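Local coordinates for membrane-anchored mycosin mycp1 (Mycobacterium thermoresistibile, PDB 4HVL), which is a subtilisin-like serine protease, a membrane-anchored mycosin that forms an essential component of the ESX-1 type VII secretion system, at residues A[13-21]-A[84-92]; A[70-81]-A[95-106]. All coordinates share one frame; numbering follows the deposited sequence.

Interaction 1 of 2, residues A[13-21]-A[84-92]; sequences PPDETGPDN and GGDFVDAAG. With ZN (zinc ion), chain C.
G18 passes closest to F87 where the N-terminal loop 13-21 runs past the end of strand 84-86, their CA atoms 3.9 Å apart. The backbone N of G18 sits over one face of the F87 ring and gives a weak, bent hydrogen bond to D86 O (3.0 Å, 128°). On that ring T17 leans, its CB above the plane toward the rim, T17 CG2 4.1 Å from F87 CZ. The phenyl ring is set for this by a CG anti to the carbonyl carbon (chi1 -63°). P19 packs alongside the chain that follows: CG lies 3.2 Å from V88 O, and CD meets the methyl CB of A90. The phi of G18, 100°, suits a residue without CB. At the solvent side, one water links T17 OG1 to A90 O, and another joins D86 N to G92 O with a weak bond to T17 OG1.

Behind this shell, D86 OD1 makes an Asx turn with V88 N (3.0 Å) and also takes D89 N (2.9 Å) from the same carboxylate face, leading the chain off the strand toward the type I turn D89-G92, while OD2 pairs with R132. R164 of helix 154-171 holds the carbonyls of E16 and G18, and its side chain touches F87. Farther along the loop, D15 OD1 binds a zinc ion at 2.0 Å together with H168 of the same helix. The contact combines an Asx turn at the end of an edge strand of the parallel subtilisin-type sheet with an N-terminal extension strapped across it, fixed to the neighbouring helix through a zinc site.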
# COMPACT_ATOMS: atom_id res chain seq x y z
N PRO A 13 -6.12 5.80 18.79
CA PRO A 13 -7.45 5.22 18.93
C PRO A 13 -7.46 3.89 19.67
O PRO A 13 -6.41 3.27 19.82
CB PRO A 13 -7.90 5.01 17.48
CG PRO A 13 -6.65 4.97 16.68
CD PRO A 13 -5.58 5.67 17.43
N PRO A 14 -8.65 3.45 20.12
CA PRO A 14 -8.74 2.15 20.76
C PRO A 14 -8.35 1.02 19.79
O PRO A 14 -8.56 1.13 18.59
CB PRO A 14 -10.22 2.05 21.19
CG PRO A 14 -10.95 3.05 20.36
CD PRO A 14 -9.96 4.13 20.02
N ASP A 15 -7.74 -0.02 20.33
CA ASP A 15 -7.44 -1.22 19.59
C ASP A 15 -8.73 -2.03 19.50
O ASP A 15 -9.01 -2.84 20.34
CB ASP A 15 -6.34 -2.00 20.30
CG ASP A 15 -6.06 -3.35 19.67
OD1 ASP A 15 -6.27 -3.53 18.46
OD2 ASP A 15 -5.64 -4.24 20.43
N GLU A 16 -9.54 -1.75 18.48
CA GLU A 16 -10.77 -2.49 18.28
C GLU A 16 -10.99 -2.71 16.81
O GLU A 16 -10.71 -1.82 16.01
CB GLU A 16 -11.95 -1.71 18.88
CG GLU A 16 -13.27 -2.45 18.92
CD GLU A 16 -13.22 -3.78 19.69
OE1 GLU A 16 -13.65 -3.81 20.87
OE2 GLU A 16 -12.79 -4.81 19.09
N THR A 17 -11.51 -3.89 16.45
CA THR A 17 -11.76 -4.20 15.04
C THR A 17 -13.16 -3.75 14.60
O THR A 17 -13.93 -3.26 15.43
CB THR A 17 -11.60 -5.71 14.76
OG1 THR A 17 -12.60 -6.45 15.45
CG2 THR A 17 -10.24 -6.18 15.19
N GLY A 18 -13.47 -3.91 13.32
CA GLY A 18 -14.82 -3.65 12.79
C GLY A 18 -14.95 -2.30 12.12
O GLY A 18 -14.13 -1.43 12.36
N PRO A 19 -15.98 -2.10 11.26
CA PRO A 19 -16.13 -0.83 10.54
C PRO A 19 -16.56 0.31 11.47
O PRO A 19 -17.10 0.05 12.56
CB PRO A 19 -17.21 -1.14 9.50
CG PRO A 19 -18.03 -2.22 10.13
CD PRO A 19 -17.11 -3.02 10.99
N ASP A 20 -16.32 1.55 11.05
CA ASP A 20 -16.77 2.76 11.76
C ASP A 20 -18.29 2.82 11.88
O ASP A 20 -18.83 3.38 12.81
CB ASP A 20 -16.31 4.01 11.01
CG ASP A 20 -16.68 5.30 11.72
OD1 ASP A 20 -16.21 5.51 12.87
OD2 ASP A 20 -17.44 6.11 11.14
N ASN A 21 -18.97 2.29 10.87
CA ASN A 21 -20.42 2.19 10.89
C ASN A 21 -20.84 0.92 10.16
O ASN A 21 -20.07 0.36 9.38
CB ASN A 21 -21.04 3.43 10.26
CG ASN A 21 -20.41 3.77 8.94
OD1 ASN A 21 -20.67 3.10 7.93
ND2 ASN A 21 -19.54 4.79 8.93
N GLY A 84 -5.73 -11.18 10.32
CA GLY A 84 -5.31 -9.95 10.98
C GLY A 84 -6.47 -9.07 11.40
O GLY A 84 -6.26 -8.00 11.96
N GLY A 85 -7.70 -9.50 11.13
CA GLY A 85 -8.88 -8.72 11.46
C GLY A 85 -9.60 -8.10 10.26
O GLY A 85 -9.04 -7.95 9.16
N ASP A 86 -10.87 -7.77 10.51
CA ASP A 86 -11.78 -7.22 9.51
C ASP A 86 -12.34 -5.91 10.01
O ASP A 86 -12.89 -5.84 11.11
CB ASP A 86 -12.90 -8.23 9.28
CG ASP A 86 -13.54 -8.12 7.92
OD1 ASP A 86 -13.66 -7.02 7.36
OD2 ASP A 86 -13.97 -9.17 7.40
N PHE A 87 -12.21 -4.88 9.18
CA PHE A 87 -12.73 -3.55 9.47
C PHE A 87 -13.84 -3.16 8.49
O PHE A 87 -14.24 -2.03 8.44
CB PHE A 87 -11.57 -2.56 9.46
CG PHE A 87 -10.54 -2.85 10.53
CD1 PHE A 87 -9.70 -3.93 10.42
CD2 PHE A 87 -10.46 -2.07 11.65
CE1 PHE A 87 -8.80 -4.23 11.42
CE2 PHE A 87 -9.55 -2.35 12.66
CZ PHE A 87 -8.71 -3.43 12.53
N VAL A 88 -14.35 -4.15 7.75
CA VAL A 88 -15.50 -4.00 6.83
C VAL A 88 -16.67 -4.80 7.35
O VAL A 88 -17.76 -4.25 7.64
CB VAL A 88 -15.09 -4.47 5.41
CG1 VAL A 88 -16.28 -4.49 4.45
CG2 VAL A 88 -13.98 -3.56 4.90
N ASP A 89 -16.46 -6.10 7.47
CA ASP A 89 -17.46 -6.98 8.07
C ASP A 89 -17.15 -7.15 9.56
O ASP A 89 -16.09 -7.65 9.96
CB ASP A 89 -17.50 -8.31 7.36
CG ASP A 89 -18.75 -9.10 7.67
OD1 ASP A 89 -19.15 -9.17 8.86
OD2 ASP A 89 -19.35 -9.68 6.73
N ALA A 90 -18.11 -6.76 10.37
CA ALA A 90 -17.94 -6.76 11.81
C ALA A 90 -17.68 -8.16 12.37
O ALA A 90 -17.11 -8.27 13.43
CB ALA A 90 -19.14 -6.13 12.47
N ALA A 91 -18.09 -9.21 11.66
CA ALA A 91 -17.89 -10.60 12.10
C ALA A 91 -16.70 -11.32 11.42
O ALA A 91 -16.44 -12.51 11.69
CB ALA A 91 -19.18 -11.39 11.88
N GLY A 92 -15.98 -10.62 10.56
CA GLY A 92 -14.93 -11.24 9.76
C GLY A 92 -13.59 -11.32 10.47
O GLY A 92 -13.47 -10.90 11.64
ZN ZN C . -6.21 -5.56 18.26
O HOH W 1 -11.94 -8.75 13.08
O HOH W 2 -15.56 -6.04 15.10

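Interaction 2 of 2, residues A[70-81]-A[95-106]; sequences DTGVNGSPRVPA and MSDCDAHGTLTA. With ZN (zinc ion), chain G.
D70 meets H101 as the aspartate and histidine of the charge relay predicted for this subtilisin fold. D70 OD1 takes the ND1 hydrogen of H101 through its syn lone pair (2.6 Å, 162°), nearly in the imidazole plane, and its anti lone pair receives T71 N. The T105 side chain comes head-on toward D70, and its OG1 donates from above the carboxylate plane to OD2, which also bonds S180. These grips would limit rotation of the carboxylate.

The dense part surrounds the start of helix 102-110, with H101 as N-cap. T71 OG1 accepts from G102 N (2.8 Å) and donates to D97 OD1, whose other face is met by D99 N. D97 OD2 gathers T103 N, T103 OG1 and H101 N, bracing the histidine backbone. T103 OG1 in turn accepts from N74 N (2.9 Å), tying loop 70-81 to the helix. G102, lacking a CB, lets its CA come within 3.1 Å of G72 O. A106 CB touches both V79 CG1 (3.7 Å) and V73 CG2.

Toward solvent the contact is looser. N74 OD1 still accepts a straight bond from D97 N (3.0 Å), the donor above the amide plane, but N74 ND2 bonds D97 O only weakly. Waters bridge N74 OD1 to S96 OG and G75 N to M95 O. M95 curls its CE to 3.2 Å from A81 O. H101 NE2 binds a zinc ion at 2.1 Å, shared with S312.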
# COMPACT_ATOMS: atom_id res chain seq x y z
N ASP A 70 -5.67 -4.01 3.33
CA ASP A 70 -6.12 -4.10 1.94
C ASP A 70 -7.57 -4.65 1.96
O ASP A 70 -8.34 -4.29 2.87
CB ASP A 70 -5.13 -4.99 1.18
CG ASP A 70 -5.15 -4.77 -0.33
OD1 ASP A 70 -6.24 -4.97 -0.92
OD2 ASP A 70 -4.06 -4.45 -0.91
N THR A 71 -7.96 -5.51 1.01
CA THR A 71 -9.34 -5.96 0.91
C THR A 71 -9.52 -7.41 1.44
O THR A 71 -10.47 -8.10 1.07
CB THR A 71 -9.83 -5.93 -0.56
OG1 THR A 71 -9.08 -6.90 -1.32
CG2 THR A 71 -9.64 -4.54 -1.17
N GLY A 72 -8.61 -7.88 2.29
CA GLY A 72 -8.64 -9.28 2.69
C GLY A 72 -7.87 -10.18 1.72
O GLY A 72 -7.46 -9.75 0.61
N VAL A 73 -7.68 -11.42 2.14
CA VAL A 73 -6.92 -12.41 1.39
C VAL A 73 -7.61 -13.76 1.47
O VAL A 73 -8.02 -14.20 2.56
CB VAL A 73 -5.50 -12.57 1.96
CG1 VAL A 73 -4.75 -13.70 1.25
CG2 VAL A 73 -4.71 -11.27 1.82
N ASN A 74 -7.77 -14.41 0.31
CA ASN A 74 -8.18 -15.79 0.28
C ASN A 74 -6.91 -16.61 0.23
O ASN A 74 -6.19 -16.60 -0.75
CB ASN A 74 -9.10 -16.08 -0.90
CG ASN A 74 -10.43 -15.41 -0.77
OD1 ASN A 74 -10.99 -15.27 0.33
ND2 ASN A 74 -10.98 -14.99 -1.90
N GLY A 75 -6.63 -17.27 1.35
CA GLY A 75 -5.33 -17.88 1.60
C GLY A 75 -5.14 -19.18 0.86
O GLY A 75 -6.12 -19.85 0.48
N SER A 76 -3.87 -19.51 0.62
CA SER A 76 -3.50 -20.73 -0.08
C SER A 76 -2.09 -21.06 0.30
O SER A 76 -1.40 -20.22 0.92
CB SER A 76 -3.57 -20.51 -1.60
OG SER A 76 -2.57 -19.59 -2.05
N PRO A 77 -1.61 -22.26 -0.09
CA PRO A 77 -0.24 -22.54 0.27
C PRO A 77 0.76 -21.52 -0.29
O PRO A 77 1.73 -21.21 0.41
CB PRO A 77 0.00 -23.96 -0.29
CG PRO A 77 -1.36 -24.60 -0.31
CD PRO A 77 -2.33 -23.45 -0.57
N ARG A 78 0.52 -20.97 -1.49
CA ARG A 78 1.43 -19.97 -2.06
C ARG A 78 1.28 -18.57 -1.50
O ARG A 78 2.21 -17.78 -1.61
CB ARG A 78 1.34 -19.93 -3.58
CG ARG A 78 2.00 -21.14 -4.20
CD ARG A 78 1.97 -21.06 -5.71
NE ARG A 78 3.01 -20.17 -6.24
CZ ARG A 78 3.18 -19.91 -7.53
NH1 ARG A 78 2.37 -20.47 -8.43
NH2 ARG A 78 4.15 -19.12 -7.92
N VAL A 79 0.11 -18.27 -0.91
CA VAL A 79 -0.13 -17.00 -0.21
C VAL A 79 -0.71 -17.35 1.16
O VAL A 79 -1.92 -17.25 1.36
CB VAL A 79 -1.11 -16.09 -1.00
CG1 VAL A 79 -1.10 -14.66 -0.45
CG2 VAL A 79 -0.75 -16.07 -2.48
N PRO A 80 0.13 -17.88 2.07
CA PRO A 80 -0.36 -18.48 3.32
C PRO A 80 -0.67 -17.45 4.40
O PRO A 80 -0.09 -17.47 5.48
CB PRO A 80 0.81 -19.39 3.74
CG PRO A 80 2.01 -18.69 3.23
CD PRO A 80 1.58 -18.11 1.90
N ALA A 81 -1.61 -16.57 4.11
CA ALA A 81 -1.95 -15.48 5.01
C ALA A 81 -2.62 -15.95 6.29
O ALA A 81 -3.27 -16.98 6.32
CB ALA A 81 -2.84 -14.48 4.30
N MET A 95 -9.59 -12.90 6.34
CA MET A 95 -9.28 -14.03 5.46
C MET A 95 -10.34 -14.29 4.40
O MET A 95 -10.47 -15.41 3.92
CB MET A 95 -9.07 -15.30 6.30
CG MET A 95 -7.86 -15.27 7.22
SD MET A 95 -6.31 -14.88 6.40
CE MET A 95 -6.19 -16.19 5.18
N SER A 96 -11.04 -13.23 4.01
CA SER A 96 -11.98 -13.26 2.91
C SER A 96 -11.74 -12.06 2.00
O SER A 96 -11.91 -10.90 2.42
CB SER A 96 -13.41 -13.22 3.44
OG SER A 96 -14.33 -13.36 2.37
N ASP A 97 -11.31 -12.32 0.77
CA ASP A 97 -11.10 -11.29 -0.23
C ASP A 97 -12.29 -11.36 -1.18
O ASP A 97 -12.46 -12.35 -1.86
CB ASP A 97 -9.81 -11.53 -1.01
CG ASP A 97 -9.50 -10.44 -1.99
OD1 ASP A 97 -10.25 -9.41 -1.99
OD2 ASP A 97 -8.48 -10.58 -2.71
N CYS A 98 -13.10 -10.30 -1.21
CA CYS A 98 -14.25 -10.22 -2.09
C CYS A 98 -13.94 -9.34 -3.33
O CYS A 98 -14.77 -9.21 -4.21
CB CYS A 98 -15.45 -9.66 -1.30
SG CYS A 98 -17.10 -10.04 -1.93
N ASP A 99 -12.72 -8.81 -3.42
CA ASP A 99 -12.39 -7.78 -4.41
C ASP A 99 -11.29 -8.19 -5.38
O ASP A 99 -10.85 -7.39 -6.17
CB ASP A 99 -11.95 -6.50 -3.70
CG ASP A 99 -13.06 -5.87 -2.88
OD1 ASP A 99 -13.60 -6.52 -1.97
OD2 ASP A 99 -13.40 -4.72 -3.18
N ALA A 100 -10.77 -9.41 -5.27
CA ALA A 100 -9.66 -9.82 -6.11
C ALA A 100 -8.57 -8.77 -6.08
O ALA A 100 -8.09 -8.34 -7.12
CB ALA A 100 -10.14 -10.05 -7.54
N HIS A 101 -8.17 -8.36 -4.88
CA HIS A 101 -7.21 -7.31 -4.74
C HIS A 101 -6.19 -7.67 -3.66
O HIS A 101 -5.01 -7.91 -3.97
CB HIS A 101 -7.93 -5.97 -4.49
CG HIS A 101 -7.04 -4.77 -4.56
ND1 HIS A 101 -6.29 -4.34 -3.48
CD2 HIS A 101 -6.72 -3.95 -5.59
CE1 HIS A 101 -5.58 -3.29 -3.83
NE2 HIS A 101 -5.81 -3.03 -5.11
N GLY A 102 -6.63 -7.75 -2.41
CA GLY A 102 -5.73 -8.01 -1.30
C GLY A 102 -4.94 -9.31 -1.43
O GLY A 102 -3.77 -9.39 -1.04
N THR A 103 -5.58 -10.32 -1.99
CA THR A 103 -4.90 -11.58 -2.23
C THR A 103 -3.70 -11.34 -3.15
O THR A 103 -2.61 -11.87 -2.93
CB THR A 103 -5.86 -12.60 -2.89
OG1 THR A 103 -6.99 -12.79 -2.02
CG2 THR A 103 -5.15 -13.92 -3.11
N LEU A 104 -3.91 -10.51 -4.16
CA LEU A 104 -2.86 -10.21 -5.16
C LEU A 104 -1.75 -9.37 -4.55
O LEU A 104 -0.59 -9.65 -4.75
CB LEU A 104 -3.45 -9.55 -6.41
CG LEU A 104 -4.22 -10.46 -7.37
CD1 LEU A 104 -5.47 -11.07 -6.76
CD2 LEU A 104 -4.60 -9.71 -8.63
N THR A 105 -2.11 -8.34 -3.80
CA THR A 105 -1.12 -7.55 -3.04
C THR A 105 -0.21 -8.44 -2.19
O THR A 105 1.02 -8.38 -2.29
CB THR A 105 -1.83 -6.55 -2.13
OG1 THR A 105 -2.73 -5.79 -2.92
CG2 THR A 105 -0.84 -5.62 -1.45
N ALA A 106 -0.83 -9.28 -1.37
CA ALA A 106 -0.09 -10.19 -0.50
C ALA A 106 0.84 -11.10 -1.30
O ALA A 106 1.98 -11.35 -0.87
CB ALA A 106 -1.03 -11.02 0.38
ZN ZN G . -5.06 -1.23 -5.99
O HOH W 3 -12.95 -7.92 0.19
O HOH W 4 -13.75 -15.34 0.51
O HOH W 5 -8.86 -17.56 3.25
O HOH W 6 -6.81 -0.46 -6.94

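In the fold
From the N terminus, the loop 13-21 comes first and waits some sixty residues for its partner: interaction 1 closes when strand 82-86 and the turn after it (84-92) reach the loop. Before that, strand 65-70 has delivered 70-81, whose partner 95-106 arrives only after 84-92, so interaction 2 closes a much shorter loop. The segments alternate along the sequence, and the two loops therefore cross. Strand 82-86 lies inside the second loop, and its end forms the first contact. Interaction 1 ties the N-terminal extension to the outermost strand of the sheet; interaction 2 ties the end of an inner strand to helix 102-110. Their centres are about 17 Å apart.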